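Local coordinates for N-acetyltransferase family protein (Bacillus anthracis, PDB 3LNB) that probably transfers an acetyl group from acetyl-coenzyme A to arylamines, the reaction by which it inactivates the antibacterial drug sulfamethoxazole, at residues Lys79-Asn84 against Lys230-Gln235; Ser174-Tyr179 against Cys253-Tyr258; Phe115-Val120 against Ile141-Asn146. The protein carries 1 engineered substitution. One frame throughout, in Å; residues are numbered along the deposited sequence.

Overall arrangement
Contact 3 is buried: two neighbouring strands of the larger antiparallel sheet, 116-126 and 131-145, pair through backbone hydrogen bonds and apolar side chains. Contact 1 is only partly buried and contact 2 lies at the surface; in both, side-chain amides reach for backbone polar atoms. In contact 1 helix 228-240 grips the loop before helix 83-92; in contact 2 a turn of the larger sheet meets a segment on strand 252-256 of the other sheet. Contacts 1 and 3 touch, Val231 CG2 lying 4.0 Å from Lys119 CE. Contacts 1 and 2 lie on opposite sides of the chain's centre, their centres about 27 Å apart, while contacts 2 and 3 both reach the larger sheet.

Contact 1 (Lys79-Asn84 against Lys230-Gln235); sequences KNISKN and KVNNIQ
Two side-chain amides of helix 228-240 take hold of the backbone on the loop 79-82. Asn232 OD1 accepts from Ile81 N at 2.6 Å, a short bond that lies in the carbonyl plane of the side chain. One turn further on, Gln235 NE2 donates to Lys79 O at 3.0 Å; this bond is more bent, and the donor stands 32° out of the carbonyl plane of Lys79. Gln235 can span the gap because its CG is anti to the backbone N (chi1 -177°) and the chain stays extended beyond it. Asparagine and glutamine suit these places: an irregular loop presents both N-H and C=O groups, and a primary amide can answer either.

A water completes the polar side. It accepts from Asn80 ND2 and from Asn232 ND2, and donates to Ile81 O at 2.6 Å, so both ends of the Asn232 amide are engaged and its rotation is fixed.

The loop leads straight into helix 83-92, with Ser82 as N-cap: its OG accepts from Asn85 N. Within the arylamine N-acetyltransferase fold, the contact ties the loop that leads into helix 83-92 to the flank of helix 228-240.

The apolar part is Ile81 on Val231, which cross at about a right angle, Ile81 CG1 lying 4.0 Å from Val231 CG1. Branched aliphatic residues fit here because both are buried against each other; helix 99-112 also touches them, Glu101 meeting Ile81 and Ser104 meeting Val231. Ile81 CD1 also lies alongside the Gln235 amide, 3.5 Å from Gln235 OE1.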
loop_
_atom_site.group_PDB
_atom_site.type_symbol
_atom_site.label_atom_id
_atom_site.label_comp_id
_atom_site.label_asym_id
_atom_site.label_seq_id
_atom_site.Cartn_x
_atom_site.Cartn_y
_atom_site.Cartn_z
ATOM N N LYS A 79 5.998 9.718 13.352
ATOM C CA LYS A 79 5.560 9.203 14.646
ATOM C C LYS A 79 5.563 7.684 14.578
ATOM O O LYS A 79 5.608 7.098 13.492
ATOM C CB LYS A 79 4.136 9.659 14.971
ATOM C CG LYS A 79 3.998 11.117 15.336
ATOM C CD LYS A 79 2.557 11.470 15.705
ATOM C CE LYS A 79 2.154 10.864 17.035
ATOM N NZ LYS A 79 1.023 11.603 17.654
ATOM N N ASN A 80 5.518 7.042 15.738
ATOM C CA ASN A 80 5.475 5.589 15.767
ATOM C C ASN A 80 4.095 5.194 15.266
ATOM O O ASN A 80 3.148 5.984 15.321
ATOM C CB ASN A 80 5.685 5.069 17.189
ATOM C CG ASN A 80 4.876 5.833 18.208
ATOM O OD1 ASN A 80 5.119 7.013 18.442
ATOM N ND2 ASN A 80 3.901 5.164 18.823
ATOM N N ILE A 81 3.989 3.965 14.780
ATOM C CA ILE A 81 2.737 3.459 14.254
ATOM C C ILE A 81 1.848 2.904 15.365
ATOM O O ILE A 81 2.307 2.154 16.225
ATOM C CB ILE A 81 3.008 2.339 13.225
ATOM C CG1 ILE A 81 4.036 2.819 12.193
ATOM C CG2 ILE A 81 1.711 1.923 12.552
ATOM C CD1 ILE A 81 3.594 3.999 11.370
ATOM N N SER A 82 0.576 3.295 15.336
ATOM C CA SER A 82 -0.420 2.840 16.296
ATOM C C SER A 82 -1.787 3.085 15.663
ATOM O O SER A 82 -1.917 3.914 14.756
ATOM C CB SER A 82 -0.319 3.617 17.612
ATOM O OG SER A 82 -0.937 4.886 17.500
ATOM N N LYS A 83 -2.800 2.362 16.133
ATOM C CA LYS A 83 -4.150 2.515 15.599
ATOM C C LYS A 83 -4.550 3.989 15.604
ATOM O O LYS A 83 -4.901 4.560 14.567
ATOM C CB LYS A 83 -5.154 1.712 16.438
ATOM C CG LYS A 83 -6.611 1.957 16.042
ATOM C CD LYS A 83 -7.588 1.254 16.973
ATOM C CE LYS A 83 -7.508 -0.248 16.829
ATOM N NZ LYS A 83 -8.360 -0.934 17.844
ATOM N N ASN A 84 -4.482 4.602 16.780
ATOM C CA ASN A 84 -4.840 5.996 16.932
ATOM C C ASN A 84 -4.071 6.926 15.996
ATOM O O ASN A 84 -4.670 7.781 15.352
ATOM C CB ASN A 84 -4.617 6.444 18.377
ATOM C CG ASN A 84 -4.621 7.937 18.510
ATOM O OD1 ASN A 84 -5.680 8.567 18.552
ATOM N ND2 ASN A 84 -3.432 8.531 18.537
ATOM N N LYS A 230 7.659 -4.413 15.557
ATOM C CA LYS A 230 8.367 -4.777 14.328
ATOM C C LYS A 230 7.997 -3.778 13.240
ATOM O O LYS A 230 8.849 -3.335 12.475
ATOM C CB LYS A 230 7.982 -6.193 13.884
ATOM C CG LYS A 230 8.433 -6.568 12.469
ATOM C CD LYS A 230 9.955 -6.607 12.311
ATOM C CE LYS A 230 10.339 -7.025 10.893
ATOM N NZ LYS A 230 11.814 -7.059 10.666
ATOM N N VAL A 231 6.715 -3.432 13.171
ATOM C CA VAL A 231 6.254 -2.468 12.186
ATOM C C VAL A 231 6.949 -1.128 12.427
ATOM O O VAL A 231 7.258 -0.413 11.480
ATOM C CB VAL A 231 4.719 -2.307 12.238
ATOM C CG1 VAL A 231 4.280 -1.111 11.413
ATOM C CG2 VAL A 231 4.065 -3.563 11.686
ATOM N N ASN A 232 7.208 -0.790 13.692
ATOM C CA ASN A 232 7.908 0.459 13.990
ATOM C C ASN A 232 9.373 0.327 13.602
ATOM O O ASN A 232 10.012 1.314 13.231
ATOM C CB ASN A 232 7.817 0.821 15.473
ATOM C CG ASN A 232 6.445 1.310 15.868
ATOM O OD1 ASN A 232 5.908 2.237 15.267
ATOM N ND2 ASN A 232 5.866 0.686 16.881
ATOM N N ASN A 233 9.909 -0.890 13.686
ATOM C CA ASN A 233 11.308 -1.115 13.318
ATOM C C ASN A 233 11.410 -0.988 11.797
ATOM O O ASN A 233 12.371 -0.433 11.275
ATOM C CB ASN A 233 11.781 -2.513 13.749
ATOM C CG ASN A 233 13.294 -2.701 13.582
ATOM O OD1 ASN A 233 14.095 -2.131 14.335
ATOM N ND2 ASN A 233 13.691 -3.492 12.589
ATOM N N ILE A 234 10.409 -1.505 11.095
ATOM C CA ILE A 234 10.387 -1.431 9.643
ATOM C C ILE A 234 10.353 0.037 9.219
ATOM O O ILE A 234 11.042 0.437 8.282
ATOM C CB ILE A 234 9.155 -2.173 9.056
ATOM C CG1 ILE A 234 9.281 -3.678 9.314
ATOM C CG2 ILE A 234 9.045 -1.913 7.557
ATOM C CD1 ILE A 234 8.095 -4.512 8.816
ATOM N N GLN A 235 9.561 0.844 9.917
ATOM C CA GLN A 235 9.479 2.254 9.573
ATOM C C GLN A 235 10.842 2.913 9.741
ATOM O O GLN A 235 11.293 3.657 8.871
ATOM C CB GLN A 235 8.458 2.982 10.450
ATOM C CG GLN A 235 8.289 4.438 10.068
ATOM C CD GLN A 235 7.198 5.146 10.858
ATOM O OE1 GLN A 235 6.359 5.837 10.283
ATOM N NE2 GLN A 235 7.214 4.986 12.179
HETATM O O HOH W 1 3.762 2.319 18.347
#

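Contact 2 (Ser174-Tyr179 against Cys253-Tyr258). With FMT (formic acid), chain C.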
loop_
_atom_site.group_PDB
_atom_site.type_symbol
_atom_site.label_atom_id
_atom_site.label_comp_id
_atom_site.label_asym_id
_atom_site.label_seq_id
_atom_site.Cartn_x
_atom_site.Cartn_y
_atom_site.Cartn_z
ATOM N N SER A 174 -6.558 -6.616 -12.497
ATOM C CA SER A 174 -7.197 -5.347 -12.200
ATOM C C SER A 174 -6.664 -4.358 -13.218
ATOM O O SER A 174 -5.920 -4.736 -14.117
ATOM C CB SER A 174 -6.864 -4.885 -10.773
ATOM O OG SER A 174 -5.497 -4.533 -10.635
ATOM N N GLN A 175 -7.037 -3.094 -13.083
ATOM C CA GLN A 175 -6.562 -2.087 -14.017
ATOM C C GLN A 175 -5.055 -1.862 -13.887
ATOM O O GLN A 175 -4.431 -1.311 -14.784
ATOM C CB GLN A 175 -7.301 -0.768 -13.786
ATOM C CG GLN A 175 -7.042 -0.135 -12.427
ATOM C CD GLN A 175 -7.708 1.222 -12.282
ATOM O OE1 GLN A 175 -8.932 1.332 -12.338
ATOM N NE2 GLN A 175 -6.900 2.267 -12.101
ATOM N N THR A 176 -4.457 -2.298 -12.785
ATOM C CA THR A 176 -3.026 -2.078 -12.607
ATOM C C THR A 176 -2.161 -3.201 -13.175
ATOM O O THR A 176 -0.948 -3.043 -13.319
ATOM C CB THR A 176 -2.659 -1.886 -11.119
ATOM O OG1 THR A 176 -2.761 -3.140 -10.435
ATOM C CG2 THR A 176 -3.598 -0.863 -10.462
ATOM N N GLY A 177 -2.789 -4.329 -13.492
ATOM C CA GLY A 177 -2.051 -5.452 -14.036
ATOM C C GLY A 177 -2.581 -6.780 -13.528
ATOM O O GLY A 177 -3.722 -6.865 -13.075
ATOM N N GLU A 178 -1.755 -7.818 -13.615
ATOM C CA GLU A 178 -2.142 -9.150 -13.159
ATOM C C GLU A 178 -1.245 -9.590 -12.012
ATOM O O GLU A 178 -0.063 -9.248 -11.982
ATOM C CB GLU A 178 -2.027 -10.157 -14.298
ATOM C CG GLU A 178 -2.776 -9.779 -15.560
ATOM C CD GLU A 178 -2.994 -10.981 -16.466
ATOM O OE1 GLU A 178 -2.001 -11.644 -16.833
ATOM O OE2 GLU A 178 -4.161 -11.267 -16.803
ATOM N N TYR A 179 -1.806 -10.357 -11.079
ATOM C CA TYR A 179 -1.047 -10.829 -9.923
ATOM C C TYR A 179 -1.378 -12.266 -9.524
ATOM O O TYR A 179 -2.495 -12.737 -9.727
ATOM C CB TYR A 179 -1.304 -9.919 -8.718
ATOM C CG TYR A 179 -1.153 -8.450 -9.026
ATOM C CD1 TYR A 179 -2.201 -7.726 -9.595
ATOM C CD2 TYR A 179 0.043 -7.791 -8.774
ATOM C CE1 TYR A 179 -2.059 -6.373 -9.909
ATOM C CE2 TYR A 179 0.200 -6.443 -9.080
ATOM C CZ TYR A 179 -0.853 -5.740 -9.650
ATOM O OH TYR A 179 -0.692 -4.413 -9.973
ATOM N N CYS A 253 1.763 8.960 -4.826
ATOM C CA CYS A 253 1.121 8.232 -5.911
ATOM C C CYS A 253 -0.307 7.852 -5.556
ATOM O O CYS A 253 -0.630 7.620 -4.395
ATOM C CB CYS A 253 1.918 6.966 -6.229
ATOM S SG CYS A 253 1.154 5.870 -7.452
ATOM N N LYS A 254 -1.156 7.776 -6.574
ATOM C CA LYS A 254 -2.547 7.423 -6.364
ATOM C C LYS A 254 -3.133 6.898 -7.663
ATOM O O LYS A 254 -2.685 7.260 -8.755
ATOM C CB LYS A 254 -3.336 8.655 -5.892
ATOM C CG LYS A 254 -4.783 8.374 -5.509
ATOM C CD LYS A 254 -5.468 9.619 -4.940
ATOM C CE LYS A 254 -5.728 10.654 -6.009
ATOM N NZ LYS A 254 -6.727 10.179 -7.007
ATOM N N LEU A 255 -4.131 6.036 -7.539
ATOM C CA LEU A 255 -4.803 5.475 -8.699
ATOM C C LEU A 255 -5.859 6.452 -9.182
ATOM O O LEU A 255 -6.351 7.277 -8.418
ATOM C CB LEU A 255 -5.486 4.163 -8.331
ATOM C CG LEU A 255 -4.656 2.884 -8.359
ATOM C CD1 LEU A 255 -3.293 3.108 -7.732
ATOM C CD2 LEU A 255 -5.427 1.805 -7.640
ATOM N N THR A 256 -6.193 6.346 -10.460
ATOM C CA THR A 256 -7.213 7.182 -11.081
ATOM C C THR A 256 -8.079 6.240 -11.905
ATOM O O THR A 256 -7.743 5.070 -12.080
ATOM C CB THR A 256 -6.605 8.230 -12.034
ATOM O OG1 THR A 256 -5.893 7.569 -13.083
ATOM C CG2 THR A 256 -5.669 9.150 -11.287
ATOM N N ASN A 257 -9.195 6.740 -12.416
ATOM C CA ASN A 257 -10.056 5.893 -13.213
ATOM C C ASN A 257 -9.401 5.458 -14.521
ATOM O O ASN A 257 -9.776 4.436 -15.085
ATOM C CB ASN A 257 -11.381 6.604 -13.482
ATOM C CG ASN A 257 -12.200 6.769 -12.222
ATOM O OD1 ASN A 257 -12.557 5.785 -11.568
ATOM N ND2 ASN A 257 -12.494 8.014 -11.865
ATOM N N TYR A 258 -8.401 6.203 -14.980
ATOM C CA TYR A 258 -7.726 5.866 -16.233
ATOM C C TYR A 258 -6.257 5.460 -16.091
ATOM O O TYR A 258 -5.539 5.354 -17.087
ATOM C CB TYR A 258 -7.850 7.041 -17.197
ATOM C CG TYR A 258 -9.290 7.402 -17.492
ATOM C CD1 TYR A 258 -10.147 6.483 -18.094
ATOM C CD2 TYR A 258 -9.804 8.649 -17.148
ATOM C CE1 TYR A 258 -11.481 6.794 -18.343
ATOM C CE2 TYR A 258 -11.145 8.969 -17.391
ATOM C CZ TYR A 258 -11.970 8.038 -17.986
ATOM O OH TYR A 258 -13.294 8.339 -18.212
HETATM C C FMT C . -10.275 -3.754 -10.761
HETATM O O1 FMT C . -10.464 -4.912 -11.083
HETATM O O2 FMT C . -9.579 -2.941 -11.574
#
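Gln175 reaches Thr256 because its CG sits between the backbone N and the carbonyl carbon (chi1 64°), while the rest of the chain is extended and carries the amide across to the other segment. Gln175 lies in a type I beta turn, Ser174 to Gly177, that links strands 172-174 and 177-182 as a tight hairpin at the edge of the larger sheet. The partner segment is 253-258, which includes part of strand 252-256 in the other sheet and whose Cys253 belongs to the coenzyme A pocket.

One hydrogen bond carries the polar part of the contact. Gln175 NE2 donates to Thr256 O at 2.9 Å, in the plane of its own amide and almost in line with the carbonyl, with an N-H...O angle of 168°. A long, flexible glutamine suits an exposed turn that must reach a backbone oxygen of the other sheet's segment.

Beside this bond the contact turns apolar. Thr176 CG2 meets Leu255 CD2 at 4.3 Å, a loose touch; Leu255 is buried also by Leu160, Leu162 and Met64.

The turn is braced from within. Ser174 OG accepts from Thr176 N, which makes an ST turn, and Thr176 OG1 is hydrogen-bonded to Leu160 O. Gly177, at phi 143°, has a backbone shape in which a side chain would press on the preceding carbonyl oxygen, hence its suitability there. A formic acid, probably from the crystallisation liquor, is held by His163 on one hand and by the turn on the other: Gln175 N donates to its O2 at 3.0 Å.

Contact 3 (Phe115-Val120 against Ile141-Asn146)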
loop_
_atom_site.group_PDB
_atom_site.type_symbol
_atom_site.label_atom_id
_atom_site.label_comp_id
_atom_site.label_asym_id
_atom_site.label_seq_id
_atom_site.Cartn_x
_atom_site.Cartn_y
_atom_site.Cartn_z
ATOM N N PHE A 115 -12.433 -10.040 10.709
ATOM C CA PHE A 115 -11.760 -10.974 9.812
ATOM C C PHE A 115 -10.580 -11.615 10.528
ATOM O O PHE A 115 -10.059 -11.063 11.499
ATOM C CB PHE A 115 -11.234 -10.275 8.554
ATOM C CG PHE A 115 -12.303 -9.896 7.569
ATOM C CD1 PHE A 115 -12.963 -8.677 7.670
ATOM C CD2 PHE A 115 -12.649 -10.762 6.537
ATOM C CE1 PHE A 115 -13.955 -8.322 6.756
ATOM C CE2 PHE A 115 -13.641 -10.421 5.617
ATOM C CZ PHE A 115 -14.297 -9.200 5.724
ATOM N N GLN A 116 -10.180 -12.788 10.045
ATOM C CA GLN A 116 -9.033 -13.505 10.586
ATOM C C GLN A 116 -7.842 -12.984 9.777
ATOM O O GLN A 116 -7.534 -13.498 8.695
ATOM C CB GLN A 116 -9.176 -15.014 10.360
ATOM C CG GLN A 116 -10.245 -15.704 11.182
ATOM C CD GLN A 116 -10.369 -17.182 10.825
ATOM O OE1 GLN A 116 -11.283 -17.589 10.105
ATOM N NE2 GLN A 116 -9.431 -17.989 11.313
ATOM N N VAL A 117 -7.186 -11.954 10.294
ATOM C CA VAL A 117 -6.058 -11.366 9.597
ATOM C C VAL A 117 -4.843 -11.163 10.479
ATOM O O VAL A 117 -4.954 -11.102 11.698
ATOM C CB VAL A 117 -6.435 -9.989 9.008
ATOM C CG1 VAL A 117 -7.469 -10.151 7.903
ATOM C CG2 VAL A 117 -6.979 -9.087 10.108
ATOM N N TYR A 118 -3.678 -11.086 9.847
ATOM C CA TYR A 118 -2.432 -10.809 10.549
ATOM C C TYR A 118 -1.445 -10.194 9.562
ATOM O O TYR A 118 -1.567 -10.378 8.348
ATOM C CB TYR A 118 -1.842 -12.063 11.219
ATOM C CG TYR A 118 -1.428 -13.188 10.303
ATOM C CD1 TYR A 118 -2.351 -14.144 9.872
ATOM C CD2 TYR A 118 -0.096 -13.318 9.890
ATOM C CE1 TYR A 118 -1.957 -15.207 9.053
ATOM C CE2 TYR A 118 0.308 -14.373 9.074
ATOM C CZ TYR A 118 -0.622 -15.311 8.660
ATOM O OH TYR A 118 -0.215 -16.353 7.864
ATOM N N LYS A 119 -0.487 -9.441 10.093
ATOM C CA LYS A 119 0.515 -8.770 9.280
ATOM C C LYS A 119 1.787 -9.599 9.171
ATOM O O LYS A 119 2.131 -10.342 10.092
ATOM C CB LYS A 119 0.870 -7.410 9.902
ATOM C CG LYS A 119 -0.310 -6.469 10.105
ATOM C CD LYS A 119 0.120 -5.144 10.737
ATOM C CE LYS A 119 0.525 -5.305 12.196
ATOM N NZ LYS A 119 -0.601 -5.797 13.032
ATOM N N VAL A 120 2.479 -9.470 8.041
ATOM C CA VAL A 120 3.745 -10.172 7.823
ATOM C C VAL A 120 4.666 -9.225 7.070
ATOM O O VAL A 120 4.208 -8.304 6.402
ATOM C CB VAL A 120 3.582 -11.475 6.986
ATOM C CG1 VAL A 120 2.585 -12.409 7.652
ATOM C CG2 VAL A 120 3.164 -11.143 5.557
ATOM N N ILE A 141 -0.974 -7.938 4.568
ATOM C CA ILE A 141 -1.939 -8.653 5.393
ATOM C C ILE A 141 -2.255 -10.033 4.837
ATOM O O ILE A 141 -2.411 -10.204 3.629
ATOM C CB ILE A 141 -3.280 -7.874 5.477
ATOM C CG1 ILE A 141 -3.081 -6.552 6.220
ATOM C CG2 ILE A 141 -4.339 -8.724 6.163
ATOM C CD1 ILE A 141 -4.256 -5.601 6.080
ATOM N N ILE A 142 -2.342 -11.018 5.723
ATOM C CA ILE A 142 -2.707 -12.367 5.315
ATOM C C ILE A 142 -4.075 -12.614 5.951
ATOM O O ILE A 142 -4.240 -12.462 7.158
ATOM C CB ILE A 142 -1.695 -13.422 5.819
ATOM C CG1 ILE A 142 -0.308 -13.134 5.238
ATOM C CG2 ILE A 142 -2.161 -14.819 5.430
ATOM C CD1 ILE A 142 -0.263 -13.108 3.720
ATOM N N LEU A 143 -5.051 -12.967 5.123
ATOM C CA LEU A 143 -6.414 -13.216 5.581
ATOM C C LEU A 143 -6.798 -14.678 5.422
ATOM O O LEU A 143 -6.550 -15.280 4.374
ATOM C CB LEU A 143 -7.414 -12.368 4.776
ATOM C CG LEU A 143 -8.890 -12.785 4.926
ATOM C CD1 LEU A 143 -9.434 -12.256 6.241
ATOM C CD2 LEU A 143 -9.721 -12.255 3.769
ATOM N N HIS A 144 -7.403 -15.242 6.463
ATOM C CA HIS A 144 -7.855 -16.623 6.411
ATOM C C HIS A 144 -9.371 -16.584 6.327
ATOM O O HIS A 144 -10.036 -16.062 7.222
ATOM C CB HIS A 144 -7.443 -17.404 7.660
ATOM C CG HIS A 144 -7.628 -18.881 7.520
ATOM N ND1 HIS A 144 -6.837 -19.651 6.693
ATOM C CD2 HIS A 144 -8.554 -19.720 8.042
ATOM C CE1 HIS A 144 -7.270 -20.899 6.709
ATOM N NE2 HIS A 144 -8.311 -20.967 7.518
ATOM N N HIS A 145 -9.916 -17.145 5.252
ATOM C CA HIS A 145 -11.357 -17.144 5.053
ATOM C C HIS A 145 -11.848 -18.436 4.411
ATOM O O HIS A 145 -11.405 -18.807 3.326
ATOM C CB HIS A 145 -11.754 -15.953 4.173
ATOM C CG HIS A 145 -13.206 -15.923 3.818
ATOM N ND1 HIS A 145 -14.192 -15.660 4.744
ATOM C CD2 HIS A 145 -13.844 -16.170 2.649
ATOM C CE1 HIS A 145 -15.375 -15.749 4.162
ATOM N NE2 HIS A 145 -15.191 -16.059 2.891
ATOM N N ASN A 146 -12.771 -19.115 5.088
ATOM C CA ASN A 146 -13.331 -20.362 4.576
ATOM C C ASN A 146 -12.252 -21.355 4.177
ATOM O O ASN A 146 -12.247 -21.853 3.044
ATOM C CB ASN A 146 -14.214 -20.090 3.360
ATOM C CG ASN A 146 -15.500 -19.392 3.716
ATOM O OD1 ASN A 146 -16.333 -19.126 2.844
ATOM N ND2 ASN A 146 -15.681 -19.092 5.002
HETATM O O HOH W 2 -11.551 -14.010 8.063
#
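The Tyr118 ring lies across Ile142, whose CB stands over one ring face 3.8 Å from the centroid, a CH-pi contact. With chi1 at 63° the ring swings over the neighbouring strand, and Ile142 CG2 reaches the hydroxyl end. Ile142 also meets Val120, CG1 to CG1, at about a right angle. On the other face of the sheet Val117 packs on Leu143 and Ile141. Its CG1 lies only 3.3 Å from Leu143 CD1, tighter than usual for two methyls, and the same CD1 lies 3.5 Å from Phe115 CB. Branched aliphatic residues suit this face, which helix 99-112 covers with Leu106, Tyr107 and Met111.

The backbones form an antiparallel beta hairpin, strands 116-126 and 131-145, inside the larger sheet. Tyr118 and Ile142 are a hydrogen-bonded pair: Ile142 N donates to Tyr118 O at 2.8 Å, and Tyr118 N donates back to Ile142 O at 3.1 Å. Val117 and Leu143 form a non-hydrogen-bonded pair, where Val117 CA approaches Ile142 O.

Toward the polar edge, His144 N donates to Gln116 O at 2.8 Å. On the other side of the same pair a water, rather than a direct bond, links Gln116 N to His144 O, accepting from the first and donating to the second. The side chains of Gln116 and His144 run side by side with their flat groups turned 72° apart, and His144 ND1 is hydrogen-bonded to Asp149. Gln116 and His144 are thus held by one direct and one water-mediated link, the water giving a partner to both Gln116 N and His144 O.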